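Local coordinates for protein alpha-L-rhamnosidase (PDB 6GSZ) that probably hydrolyses terminal non-reducing alpha-L-rhamnose residues from alpha-L-rhamnosides, as a glycosylated, calcium-binding glycosidase of several domains, at residues V568-R573 with Q641-T646; A604-S609 with A634-E639; N198-T203 with L229-V234. All coordinates share one frame; numbering follows the deposited sequence. Where two conformers were deposited one is given.

Contact 1: residues V568-R573 with Q641-T646; sequences VGLWDR and QKAWIT. With NAG (2-acetamido-2-deoxy-beta-D-glucopyranose), chain G.
Arg573 brings its guanidinium NH2 obliquely against the indole of Trp644, 3.6 Å from Trp644 CZ2 and nearly as close to NE1. The two groups slide past each other in opposite directions, their planes 51° apart, so this is an oblique overlap and not a flat stack. CZ2 lies over one face of the guanidinium. The Ala643 methyl fills its edge in plane, with Arg573 NH2 3.8 Å from Ala643 CB. That methyl also rests on one face of the indole of Trp644, offset toward the rim. The arginine chain bends sharply at its second torsion (chi2 87°), which turns the guanidinium back along its own loop; there Arg573 NH1 donates to Trp571 O at 2.8 Å, on a lone pair in the carbonyl plane. The bond is bent, 137° at the hydrogen. Asp603 bridges the two partners: its OD2 forms a salt bridge with Arg573 NH2 and accepts a hydrogen bond from Trp644 NE1, while its OD1 accepts from the backbone N of Trp571. An apolar touch from Leu570 CD1 to Ala643 CB, 4.3 Å apart, widens the contact. Farther along, Thr646 sits beside the N-acetylglucosamine carried by Asn648; its OG1 accepts from Thr650 N and also lies near Asn648 OD1 and the sugar's acetamido oxygen. Within the six-hairpin glycosidase domain, the contact ties the loop that follows helix 545-562 to the C-terminal turn of helix 623-644, and helix 598-619 supplies Asp603, Tyr599 and Leu600 beside them.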
ATOM      1  N   VAL A 568     -21.736  20.649  23.242  1.00 18.11           N
ATOM      2  CA  VAL A 568     -21.721  19.454  24.121  1.00 19.35           C
ATOM      3  C   VAL A 568     -20.610  18.477  23.704  1.00 17.37           C
ATOM      4  O   VAL A 568     -20.525  17.402  24.221  1.00 20.75           O
ATOM      5  CB  VAL A 568     -23.084  18.743  24.143  1.00 19.55           C
ATOM      6  CG1 VAL A 568     -24.176  19.641  24.709  1.00 23.03           C
ATOM      7  CG2 VAL A 568     -23.490  18.192  22.781  1.00 21.07           C
ATOM      8  N   GLY A 569     -19.763  18.851  22.754  1.00 15.11           N
ATOM      9  CA  GLY A 569     -18.582  18.060  22.427  1.00 15.51           C
ATOM     10  C   GLY A 569     -18.710  17.143  21.213  1.00 13.30           C
ATOM     11  O   GLY A 569     -17.730  16.423  20.909  1.00 14.89           O
ATOM     12  N   LEU A 570     -19.891  17.089  20.579  1.00 13.25           N
ATOM     13  CA  LEU A 570     -20.055  16.348  19.344  1.00 13.63           C
ATOM     14  C   LEU A 570     -19.579  17.252  18.192  1.00 14.34           C
ATOM     15  O   LEU A 570     -19.046  18.329  18.449  1.00 14.58           O
ATOM     16  CB  LEU A 570     -21.499  15.857  19.185  1.00 14.01           C
ATOM     17  CG  LEU A 570     -21.964  14.840  20.239  1.00 14.19           C
ATOM     18  CD1 LEU A 570     -23.447  14.523  20.046  1.00 15.83           C
ATOM     19  CD2 LEU A 570     -21.115  13.566  20.191  1.00 16.56           C
ATOM     20  N   TRP A 571     -19.730  16.783  16.966  1.00 12.40           N
ATOM     21  CA  TRP A 571     -19.316  17.571  15.836  1.00 12.82           C
ATOM     22  C   TRP A 571     -20.166  18.839  15.701  1.00 14.97           C
ATOM     23  O   TRP A 571     -21.371  18.827  15.832  1.00 16.84           O
ATOM     24  CB  TRP A 571     -19.390  16.767  14.549  1.00 12.66           C
ATOM     25  CG  TRP A 571     -18.178  15.951  14.213  1.00 12.92           C
ATOM     26  CD1 TRP A 571     -17.963  14.635  14.467  1.00 12.66           C
ATOM     27  CD2 TRP A 571     -16.993  16.407  13.552  1.00 12.11           C
ATOM     28  NE1 TRP A 571     -16.749  14.230  14.027  1.00 12.77           N
ATOM     29  CE2 TRP A 571     -16.125  15.295  13.428  1.00 12.11           C
ATOM     30  CE3 TRP A 571     -16.601  17.628  12.993  1.00 13.64           C
ATOM     31  CZ2 TRP A 571     -14.889  15.384  12.791  1.00 12.53           C
ATOM     32  CZ3 TRP A 571     -15.368  17.722  12.392  1.00 13.20           C
ATOM     33  CH2 TRP A 571     -14.531  16.610  12.278  1.00 13.39           C
ATOM     34  N   ASP A 572     -19.489  19.913  15.300  1.00 15.49           N
ATOM     35  CA  ASP A 572     -20.153  21.147  14.886  1.00 16.39           C
ATOM     36  C   ASP A 572     -21.004  20.843  13.643  1.00 16.02           C
ATOM     37  O   ASP A 572     -20.516  20.259  12.662  1.00 16.68           O
ATOM     38  CB  ASP A 572     -19.091  22.216  14.626  1.00 18.95           C
ATOM     39  CG  ASP A 572     -19.584  23.538  14.076  1.00 23.71           C
ATOM     40  OD1 ASP A 572     -20.503  23.545  13.249  1.00 25.27           O
ATOM     41  OD2 ASP A 572     -18.983  24.524  14.465  1.00 31.04           O
ATOM     42  N   ARG A 573     -22.296  21.174  13.721  1.00 18.67           N
ATOM     43  CA  ARG A 573     -23.258  20.771  12.688  1.00 18.97           C
ATOM     44  C   ARG A 573     -23.247  21.726  11.480  1.00 20.97           C
ATOM     45  O   ARG A 573     -24.136  21.610  10.631  1.00 23.77           O
ATOM     46  CB  ARG A 573     -24.658  20.585  13.283  1.00 23.06           C
ATOM     47  CG  ARG A 573     -24.832  19.294  14.084  1.00 24.70           C
ATOM     48  CD  ARG A 573     -24.439  19.407  15.519  1.00 26.35           C
ATOM     49  NE  ARG A 573     -25.040  18.278  16.224  1.00 26.16           N
ATOM     50  CZ  ARG A 573     -24.479  17.079  16.402  1.00 22.98           C
ATOM     51  NH1 ARG A 573     -23.268  16.831  15.929  1.00 18.16           N
ATOM     52  NH2 ARG A 573     -25.150  16.134  17.070  1.00 23.57           N
ATOM     53  N   GLN A 641     -26.579   9.516  22.084  1.00 13.63           N
ATOM     54  CA  GLN A 641     -27.922   8.971  22.320  1.00 16.15           C
ATOM     55  C   GLN A 641     -28.975  10.088  22.274  1.00 14.55           C
ATOM     56  O   GLN A 641     -30.001   9.954  21.579  1.00 16.06           O
ATOM     57  CB  GLN A 641     -27.941   8.213  23.646  1.00 15.28           C
ATOM     58  CG  GLN A 641     -27.101   6.944  23.596  1.00 16.25           C
ATOM     59  CD  GLN A 641     -26.801   6.367  24.957  1.00 16.56           C
ATOM     60  OE1 GLN A 641     -27.183   6.929  25.984  1.00 18.43           O
ATOM     61  NE2 GLN A 641     -26.055   5.273  24.953  1.00 14.98           N
ATOM     62  N   LYS A 642     -28.712  11.186  22.989  1.00 14.93           N
ATOM     63  CA  LYS A 642     -29.644  12.306  23.003  1.00 17.82           C
ATOM     64  C   LYS A 642     -29.902  12.837  21.592  1.00 16.23           C
ATOM     65  O   LYS A 642     -31.025  13.212  21.270  1.00 18.34           O
ATOM     66  CB  LYS A 642     -29.127  13.431  23.900  1.00 18.06           C
ATOM     67  CG  LYS A 642     -29.207  13.124  25.385  1.00 22.42           C
ATOM     68  CD  LYS A 642     -28.344  14.006  26.259  1.00 29.27           C
ATOM     69  CE  LYS A 642     -28.790  15.444  26.311  1.00 41.94           C
ATOM     70  NZ  LYS A 642     -27.936  16.199  27.268  1.00 55.53           N
ATOM     71  N   ALA A 643     -28.840  12.906  20.780  1.00 15.61           N
ATOM     72  CA  ALA A 643     -28.956  13.498  19.461  1.00 15.37           C
ATOM     73  C   ALA A 643     -29.631  12.570  18.433  1.00 15.91           C
ATOM     74  O   ALA A 643     -30.388  13.063  17.575  1.00 18.02           O
ATOM     75  CB  ALA A 643     -27.589  13.915  18.981  1.00 18.39           C
ATOM     76  N   TRP A 644     -29.351  11.256  18.484  1.00 15.33           N
ATOM     77  CA  TRP A 644     -29.576  10.367  17.351  1.00 15.44           C
ATOM     78  C   TRP A 644     -30.410   9.120  17.648  1.00 15.15           C
ATOM     79  O   TRP A 644     -30.783   8.419  16.710  1.00 15.97           O
ATOM     80  CB  TRP A 644     -28.232   9.939  16.734  1.00 14.29           C
ATOM     81  CG  TRP A 644     -27.401  11.108  16.297  1.00 14.34           C
ATOM     82  CD1 TRP A 644     -26.179  11.447  16.787  1.00 13.30           C
ATOM     83  CD2 TRP A 644     -27.736  12.122  15.317  1.00 15.11           C
ATOM     84  NE1 TRP A 644     -25.703  12.560  16.160  1.00 13.89           N
ATOM     85  CE2 TRP A 644     -26.649  13.022  15.286  1.00 14.63           C
ATOM     86  CE3 TRP A 644     -28.845  12.380  14.495  1.00 16.01           C
ATOM     87  CZ2 TRP A 644     -26.602  14.114  14.423  1.00 15.48           C
ATOM     88  CZ3 TRP A 644     -28.798  13.465  13.641  1.00 17.16           C
ATOM     89  CH2 TRP A 644     -27.716  14.341  13.645  1.00 17.23           C
ATOM     90  N   ILE A 645     -30.694   8.829  18.920  1.00 14.84           N
ATOM     91  CA  ILE A 645     -31.420   7.605  19.285  1.00 16.47           C
ATOM     92  C   ILE A 645     -32.659   8.009  20.085  1.00 14.61           C
ATOM     93  O   ILE A 645     -32.545   8.721  21.102  1.00 17.33           O
ATOM     94  CB  ILE A 645     -30.553   6.619  20.084  1.00 17.29           C
ATOM     95  CG1 ILE A 645     -29.217   6.342  19.405  1.00 14.96           C
ATOM     96  CG2 ILE A 645     -31.331   5.340  20.275  1.00 19.49           C
ATOM     97  CD1 ILE A 645     -28.358   5.308  20.046  1.00 16.46           C
ATOM     98  N   THR A 646     -33.835   7.580  19.623  1.00 15.34           N
ATOM     99  CA  THR A 646     -35.069   7.888  20.367  1.00 16.83           C
ATOM    100  C   THR A 646     -35.072   7.112  21.685  1.00 17.78           C
ATOM    101  O   THR A 646     -34.331   6.151  21.838  1.00 17.63           O
ATOM    102  CB  THR A 646     -36.325   7.521  19.562  1.00 16.74           C
ATOM    103  OG1 THR A 646     -36.409   6.102  19.413  1.00 18.34           O
ATOM    104  CG2 THR A 646     -36.320   8.153  18.198  1.00 18.73           C
TER
HETATM  105  C1  NAG G 917     -40.604   4.186  18.983  0.50 21.51           C
HETATM  106  C2  NAG G 917     -40.124   5.659  18.705  0.50 23.66           C
HETATM  107  C3  NAG G 917     -40.470   6.088  17.240  0.50 28.56           C
HETATM  108  C4  NAG G 917     -40.273   4.988  16.205  0.50 33.32           C
HETATM  109  C5  NAG G 917     -40.945   3.702  16.675  0.50 33.53           C
HETATM  110  C6  NAG G 917     -40.658   2.521  15.764  0.50 36.69           C
HETATM  111  C7  NAG G 917     -39.903   6.971  20.840  0.50 21.41           C
HETATM  112  C8  NAG G 917     -40.410   8.085  21.724  0.50 21.90           C
HETATM  113  N2  NAG G 917     -40.615   6.646  19.712  0.50 22.91           N
HETATM  114  O3  NAG G 917     -39.640   7.117  16.705  0.50 28.92           O
HETATM  115  O4  NAG G 917     -40.721   5.423  14.897  0.50 44.29           O
HETATM  116  O5  NAG G 917     -40.366   3.325  17.913  0.50 25.51           O
HETATM  117  O6  NAG G 917     -41.421   1.399  16.230  0.50 45.31           O
HETATM  118  O7  NAG G 917     -38.877   6.433  21.158  0.50 15.31           O

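Contact 2: residues A604-S609 with A634-E639; sequences AYLLHS and AKLTKE
Leu607 packs with both of its methyls against the backbone and CB of Leu636, where two consecutive antiparallel helices, 598-619 and 623-644, meet in the six-hairpin glycosidase domain. CD1 and CD2 each lie 3.9 Å from Leu636 CB, so the isopropyl fork straddles the base of that side chain. With the fork pressed on the facing helix, chi1 of Leu607 is -91°, about 30° from staggered. Its CD1 also reaches the next residue, 3.4 Å from Thr637 OG1, the two side chains meeting at about a right angle. Leu606 is modelled in two conformers, and in one of them CD2 lies 4.2 Å from Leu636 CD1, a touch that is therefore doubtful. The short helix axes run 10.1 Å apart at 167°, and the nearest CA atoms, of Leu607 and Leu636, are 6.9 Å apart. No hydrogen bond crosses the interface. One shell out, His633 flanks Leu607 from the same helix as Leu636, and Ile563 and Arg565 border Leu606 and Leu636 respectively. On the far side of helix 598-619, Tyr605 and His608 meet the ring of Phe665, edge-to-face and stacked respectively. The Thr637 hydroxyl, buried against a methyl, hydrogen-bonds the carbonyl O of His633 one turn earlier in its own helix.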
ATOM      1  N   ALA A 604     -20.737   9.262  15.325  1.00 11.33           N
ATOM      2  CA  ALA A 604     -20.409   7.844  15.598  1.00 11.63           C
ATOM      3  C   ALA A 604     -18.894   7.638  15.488  1.00 10.69           C
ATOM      4  O   ALA A 604     -18.282   7.017  16.371  1.00 11.41           O
ATOM      5  CB  ALA A 604     -21.166   6.932  14.688  1.00 12.30           C
ATOM      6  N   TYR A 605     -18.298   8.185  14.405  1.00 11.61           N
ATOM      7  CA  TYR A 605     -16.870   8.052  14.224  1.00 10.83           C
ATOM      8  C   TYR A 605     -16.029   8.855  15.250  1.00 10.41           C
ATOM      9  O   TYR A 605     -14.909   8.438  15.598  1.00 11.26           O
ATOM     10  CB  TYR A 605     -16.461   8.378  12.786  1.00 11.26           C
ATOM     11  CG  TYR A 605     -16.532   7.192  11.871  1.00 10.74           C
ATOM     12  CD1 TYR A 605     -17.719   6.832  11.242  1.00 10.29           C
ATOM     13  CD2 TYR A 605     -15.419   6.398  11.659  1.00 11.99           C
ATOM     14  CE1 TYR A 605     -17.789   5.750  10.380  1.00 10.80           C
ATOM     15  CE2 TYR A 605     -15.484   5.298  10.810  1.00 11.95           C
ATOM     16  CZ  TYR A 605     -16.668   4.967  10.169  1.00 10.86           C
ATOM     17  OH  TYR A 605     -16.712   3.865   9.337  1.00 12.95           O
ATOM     18  N   LEU A 606     -16.579   9.972  15.762  1.00 10.67           N
ATOM     19  CA  LEU A 606     -15.929  10.700  16.860  0.50 11.11           C
ATOM     20  C   LEU A 606     -15.855   9.799  18.103  1.00 11.09           C
ATOM     21  O   LEU A 606     -14.812   9.739  18.748  1.00 12.62           O
ATOM     22  CB  LEU A 606     -16.682  12.008  17.139  0.50 11.76           C
ATOM     23  CG  LEU A 606     -16.430  12.648  18.505  0.50 13.48           C
ATOM     24  CD1 LEU A 606     -14.981  13.039  18.674  0.50 12.24           C
ATOM     25  CD2 LEU A 606     -17.351  13.832  18.738  0.50 13.44           C
ATOM     26  N   LEU A 607     -16.962   9.141  18.436  1.00 11.76           N
ATOM     27  CA  LEU A 607     -16.958   8.221  19.566  1.00 12.48           C
ATOM     28  C   LEU A 607     -15.938   7.093  19.323  1.00 11.98           C
ATOM     29  O   LEU A 607     -15.185   6.736  20.209  1.00 11.69           O
ATOM     30  CB  LEU A 607     -18.364   7.662  19.773  1.00 13.15           C
ATOM     31  CG  LEU A 607     -19.279   8.415  20.731  1.00 16.81           C
ATOM     32  CD1 LEU A 607     -18.739   8.373  22.128  1.00 18.77           C
ATOM     33  CD2 LEU A 607     -19.519   9.829  20.370  1.00 18.13           C
ATOM     34  N   HIS A 608     -15.942   6.547  18.098  1.00 11.25           N
ATOM     35  CA  HIS A 608     -15.014   5.458  17.754  1.00 11.00           C
ATOM     36  C   HIS A 608     -13.551   5.928  17.921  1.00 11.61           C
ATOM     37  O   HIS A 608     -12.683   5.195  18.452  1.00 11.79           O
ATOM     38  CB  HIS A 608     -15.316   4.912  16.361  1.00 12.38           C
ATOM     39  CG  HIS A 608     -14.405   3.837  15.938  1.00 12.92           C
ATOM     40  ND1 HIS A 608     -14.240   2.680  16.665  1.00 14.26           N
ATOM     41  CD2 HIS A 608     -13.672   3.725  14.820  1.00 13.95           C
ATOM     42  CE1 HIS A 608     -13.393   1.894  16.006  1.00 13.39           C
ATOM     43  NE2 HIS A 608     -13.052   2.525  14.842  1.00 14.45           N
ATOM     44  N   SER A 609     -13.215   7.123  17.402  1.00 11.23           N
ATOM     45  CA  SER A 609     -11.853   7.617  17.587  1.00 11.25           C
ATOM     46  C   SER A 609     -11.491   7.821  19.065  1.00 10.89           C
ATOM     47  O   SER A 609     -10.335   7.622  19.461  1.00 11.57           O
ATOM     48  CB  SER A 609     -11.667   8.889  16.805  1.00 11.63           C
ATOM     49  OG  SER A 609     -11.298   8.600  15.459  1.00 12.74           O
ATOM     50  N   ALA A 634     -17.630   8.144  27.614  1.00 15.07           N
ATOM     51  CA  ALA A 634     -18.880   7.898  28.300  1.00 16.61           C
ATOM     52  C   ALA A 634     -19.799   9.118  28.196  1.00 16.30           C
ATOM     53  O   ALA A 634     -20.988   8.967  27.927  1.00 18.71           O
ATOM     54  CB  ALA A 634     -18.602   7.537  29.746  1.00 18.44           C
ATOM     55  N   LYS A 635     -19.250  10.331  28.381  1.00 15.58           N
ATOM     56  CA  LYS A 635     -20.077  11.540  28.333  1.00 17.14           C
ATOM     57  C   LYS A 635     -20.632  11.757  26.921  1.00 16.25           C
ATOM     58  O   LYS A 635     -21.822  12.089  26.735  1.00 17.56           O
ATOM     59  CB  LYS A 635     -19.304  12.753  28.859  1.00 19.32           C
ATOM     60  CG  LYS A 635     -18.977  12.731  30.354  1.00 27.91           C
ATOM     61  CD  LYS A 635     -20.156  12.578  31.284  1.00 42.54           C
ATOM     62  N   LEU A 636     -19.800  11.526  25.906  1.00 14.99           N
ATOM     63  CA  LEU A 636     -20.241  11.737  24.543  1.00 15.01           C
ATOM     64  C   LEU A 636     -21.151  10.622  24.027  1.00 14.59           C
ATOM     65  O   LEU A 636     -21.942  10.846  23.124  1.00 16.00           O
ATOM     66  CB  LEU A 636     -19.051  11.924  23.606  1.00 15.56           C
ATOM     67  CG  LEU A 636     -18.196  13.154  23.868  1.00 17.53           C
ATOM     68  CD1 LEU A 636     -17.049  13.199  22.872  1.00 20.45           C
ATOM     69  CD2 LEU A 636     -19.025  14.411  23.744  1.00 21.48           C
ATOM     70  N   THR A 637     -21.078   9.427  24.632  1.00 14.56           N
ATOM     71  CA  THR A 637     -22.007   8.389  24.298  1.00 15.66           C
ATOM     72  C   THR A 637     -23.438   8.846  24.682  1.00 16.18           C
ATOM     73  O   THR A 637     -24.395   8.672  23.916  1.00 16.19           O
ATOM     74  CB  THR A 637     -21.639   7.069  24.971  1.00 18.29           C
ATOM     75  OG1 THR A 637     -20.438   6.520  24.427  1.00 19.31           O
ATOM     76  CG2 THR A 637     -22.748   6.066  24.798  1.00 20.29           C
ATOM     77  N   LYS A 638     -23.568   9.451  25.870  1.00 15.45           N
ATOM     78  CA  LYS A 638     -24.851  10.043  26.320  0.50 16.35           C
ATOM     79  C   LYS A 638     -25.321  11.118  25.325  1.00 15.26           C
ATOM     80  O   LYS A 638     -26.495  11.126  24.915  1.00 16.26           O
ATOM     81  CB  LYS A 638     -24.763  10.594  27.751  0.50 18.53           C
ATOM     82  CG  LYS A 638     -26.013  11.303  28.270  0.50 21.43           C
ATOM     83  CD  LYS A 638     -25.848  11.933  29.658  0.50 24.67           C
ATOM     84  CE  LYS A 638     -27.088  12.679  30.106  0.50 31.55           C
ATOM     85  NZ  LYS A 638     -27.281  12.592  31.574  0.50 36.71           N
ATOM     86  N   GLU A 639     -24.387  11.982  24.882  1.00 15.27           N
ATOM     87  CA  GLU A 639     -24.755  13.045  23.914  1.00 15.97           C
ATOM     88  C   GLU A 639     -25.153  12.439  22.552  1.00 14.71           C
ATOM     89  O   GLU A 639     -26.104  12.906  21.921  1.00 16.64           O
ATOM     90  CB  GLU A 639     -23.634  14.067  23.759  1.00 16.92           C
ATOM     91  CG  GLU A 639     -23.289  14.816  25.006  1.00 17.47           C
ATOM     92  CD  GLU A 639     -24.445  15.594  25.624  1.00 20.24           C
ATOM     93  OE1 GLU A 639     -25.390  15.987  24.872  1.00 20.15           O
ATOM     94  OE2 GLU A 639     -24.387  15.853  26.857  1.00 26.18           O
TER

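Contact 3: residues N198-T203 with L229-V234; sequences NAIGVT and LLSLLV
Val202 and Leu229 carry most of this contact, burying 46 and 42 Å² respectively, and Ile200 follows with 32 Å². The forks of Val202 and Leu229 meet end to end, each valine methyl opposite one leucine methyl: CG1 meets Leu229 CD1 at 3.8 Å, while CG2 lies 4.0 Å from Leu229 CD2. CB of the valine faces both leucine methyls. The leucine reaches its partner because its CG is turned anti to the backbone N (chi1 172°), extending the fork across the gap between the strands. Ile200 stands two residues before Val202 on the same face of its strand and extends CD1 toward the Ser231 hydroxyl, 4.2 Å from OG; as Ser231 has a second conformer, this touch is less certain. The two strands belong to different sheets, 196-205 to the one holding 132-140 and 228-237 to the one holding 144-154. The nearest CA atoms are Val202 and Leu229, 8.1 Å apart. The two sheets face each other as layers of a beta sandwich, in keeping with the galactose-binding-like family of this N-terminal domain. Phe134 and Ile151 border Leu229, while Leu149 borders both Ile200 and Ser231. With no hydrogen bond across it, the interface is formed mainly by abutting apolar branches, with the Ser231 hydroxyl at one point, and the layers are joined here by van der Waals contact and exclusion of water.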
ATOM      1  N   ASN A 198      35.262   5.040 -15.592  1.00 12.41           N
ATOM      2  CA  ASN A 198      33.860   4.674 -15.378  1.00 13.63           C
ATOM      3  C   ASN A 198      32.975   5.859 -15.773  1.00 13.64           C
ATOM      4  O   ASN A 198      33.430   7.015 -15.750  1.00 13.53           O
ATOM      5  CB  ASN A 198      33.565   4.315 -13.920  1.00 13.20           C
ATOM      6  CG  ASN A 198      34.191   3.006 -13.476  1.00 14.72           C
ATOM      7  OD1 ASN A 198      33.522   1.956 -13.498  1.00 15.75           O
ATOM      8  ND2 ASN A 198      35.467   3.051 -13.067  1.00 15.48           N
ATOM      9  N   ALA A 199      31.699   5.571 -16.034  1.00 13.28           N
ATOM     10  CA  ALA A 199      30.734   6.622 -16.235  1.00 13.12           C
ATOM     11  C   ALA A 199      29.449   6.304 -15.483  1.00 12.39           C
ATOM     12  O   ALA A 199      29.102   5.137 -15.356  1.00 13.49           O
ATOM     13  CB  ALA A 199      30.431   6.817 -17.705  1.00 13.94           C
ATOM     14  N   ILE A 200      28.779   7.370 -15.037  1.00 11.83           N
ATOM     15  CA  ILE A 200      27.420   7.295 -14.478  1.00 13.14           C
ATOM     16  C   ILE A 200      26.549   8.227 -15.305  1.00 12.52           C
ATOM     17  O   ILE A 200      26.961   9.371 -15.619  1.00 13.52           O
ATOM     18  CB  ILE A 200      27.388   7.607 -12.976  1.00 14.80           C
ATOM     19  CG1 ILE A 200      25.961   7.555 -12.450  1.00 14.10           C
ATOM     20  CG2 ILE A 200      28.022   8.933 -12.645  1.00 13.79           C
ATOM     21  CD1 ILE A 200      25.865   7.386 -10.947  1.00 14.83           C
ATOM     22  N   GLY A 201      25.376   7.732 -15.693  1.00 12.13           N
ATOM     23  CA  GLY A 201      24.359   8.541 -16.344  1.00 12.18           C
ATOM     24  C   GLY A 201      23.039   8.396 -15.599  1.00 11.79           C
ATOM     25  O   GLY A 201      22.673   7.283 -15.176  1.00 13.98           O
ATOM     26  N   VAL A 202      22.312   9.491 -15.411  1.00 11.15           N
ATOM     27  CA  VAL A 202      21.033   9.437 -14.708  1.00 10.78           C
ATOM     28  C   VAL A 202      20.015  10.238 -15.524  1.00 10.33           C
ATOM     29  O   VAL A 202      20.302  11.397 -15.934  1.00 12.01           O
ATOM     30  CB  VAL A 202      21.109  10.025 -13.284  1.00 10.48           C
ATOM     31  CG1 VAL A 202      19.780   9.778 -12.560  1.00 11.51           C
ATOM     32  CG2 VAL A 202      22.259   9.419 -12.484  1.00 12.20           C
ATOM     33  N   THR A 203      18.855   9.666 -15.783  1.00 11.25           N
ATOM     34  CA  THR A 203      17.765  10.386 -16.376  1.00 10.62           C
ATOM     35  C   THR A 203      16.791  10.796 -15.293  1.00 10.44           C
ATOM     36  O   THR A 203      16.428   9.941 -14.449  1.00 10.98           O
ATOM     37  CB  THR A 203      17.026   9.581 -17.441  1.00 12.23           C
ATOM     38  OG1 THR A 203      17.945   9.112 -18.431  1.00 13.71           O
ATOM     39  CG2 THR A 203      15.945  10.413 -18.104  1.00 12.99           C
ATOM     40  N   LEU A 229      18.918  16.479  -9.508  1.00 10.24           N
ATOM     41  CA  LEU A 229      19.537  15.186  -9.165  1.00 10.31           C
ATOM     42  C   LEU A 229      20.461  15.406  -7.958  1.00 10.46           C
ATOM     43  O   LEU A 229      21.262  16.332  -7.930  1.00 11.31           O
ATOM     44  CB  LEU A 229      20.403  14.725 -10.348  1.00 11.90           C
ATOM     45  CG  LEU A 229      21.273  13.496 -10.096  1.00 12.49           C
ATOM     46  CD1 LEU A 229      20.429  12.271  -9.807  1.00 13.12           C
ATOM     47  CD2 LEU A 229      22.229  13.267 -11.232  1.00 13.40           C
ATOM     48  N   LEU A 230      20.370  14.512  -6.964  1.00  9.96           N
ATOM     49  CA  LEU A 230      21.372  14.432  -5.898  1.00 11.03           C
ATOM     50  C   LEU A 230      21.953  13.020  -5.925  1.00 11.12           C
ATOM     51  O   LEU A 230      21.182  12.039  -5.809  1.00 11.49           O
ATOM     52  CB  LEU A 230      20.700  14.701  -4.549  1.00 10.78           C
ATOM     53  CG  LEU A 230      21.634  14.604  -3.323  1.00 11.93           C
ATOM     54  CD1 LEU A 230      22.723  15.694  -3.378  1.00 12.53           C
ATOM     55  CD2 LEU A 230      20.837  14.693  -2.027  1.00 12.64           C
ATOM     56  N   SER A 231      23.282  12.898  -5.942  1.00 10.97           N
ATOM     57  CA  SER A 231      23.940  11.596  -6.113  0.50 11.18           C
ATOM     58  C   SER A 231      25.281  11.616  -5.369  1.00 12.31           C
ATOM     59  O   SER A 231      26.017  12.578  -5.507  1.00 14.00           O
ATOM     60  CB  SER A 231      24.103  11.298  -7.594  0.50 12.93           C
ATOM     61  OG  SER A 231      24.676  10.019  -7.855  0.50 14.29           O
ATOM     62  N   LEU A 232      25.612  10.541  -4.673  1.00 11.42           N
ATOM     63  CA  LEU A 232      26.948  10.344  -4.160  1.00 10.82           C
ATOM     64  C   LEU A 232      27.332   8.886  -4.398  1.00 11.42           C
ATOM     65  O   LEU A 232      26.647   7.977  -3.884  1.00 11.72           O
ATOM     66  CB  LEU A 232      27.015  10.681  -2.666  1.00 10.54           C
ATOM     67  CG  LEU A 232      28.409  10.540  -2.041  1.00 11.74           C
ATOM     68  CD1 LEU A 232      29.364  11.563  -2.662  1.00 13.48           C
ATOM     69  CD2 LEU A 232      28.330  10.623  -0.504  1.00 13.52           C
ATOM     70  N   LEU A 233      28.429   8.664  -5.114  1.00 12.71           N
ATOM     71  CA  LEU A 233      29.047   7.359  -5.282  0.50 12.66           C
ATOM     72  C   LEU A 233      30.229   7.277  -4.317  1.00 13.90           C
ATOM     73  O   LEU A 233      31.059   8.171  -4.280  1.00 15.88           O
ATOM     74  CB  LEU A 233      29.526   7.182  -6.720  0.50 16.92           C
ATOM     75  CG  LEU A 233      30.129   5.812  -7.021  0.50 21.62           C
ATOM     76  CD1 LEU A 233      29.044   4.775  -7.140  0.50 24.30           C
ATOM     77  CD2 LEU A 233      30.950   5.857  -8.294  0.50 23.30           C
ATOM     78  N   VAL A 234      30.237   6.246  -3.466  1.00 13.44           N
ATOM     79  CA  VAL A 234      31.299   6.038  -2.498  1.00 14.63           C
ATOM     80  C   VAL A 234      31.954   4.694  -2.828  1.00 14.48           C
ATOM     81  O   VAL A 234      31.281   3.643  -2.761  1.00 15.60           O
ATOM     82  CB  VAL A 234      30.754   6.045  -1.060  1.00 14.69           C
ATOM     83  CG1 VAL A 234      31.907   5.938  -0.076  1.00 17.36           C
ATOM     84  CG2 VAL A 234      29.938   7.288  -0.757  1.00 14.37           C
TER

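Overall arrangement
Contact 3 closes first along the chain, in the alpha-L-rhamnosidase N-terminal domain, where it joins two beta sheets. Contacts 1 and 2 come later, in the helical six-hairpin domain, on the opposite side of the chain's centre; their centres lie 59 and 55 Å from that of contact 3, and neither touches it. The helical pair is nested: contact 2 lies within the chain segment closed by contact 1, and both use helix 623-644. Their centres are 9 Å apart, and they meet directly, Val568 O lying 3.4 Å from Leu636 CD2. Loop 568-573 therefore packs on the same pair of helices, 598-619 and 623-644, that meet in contact 2, whereas contact 3 belongs to a separate domain core.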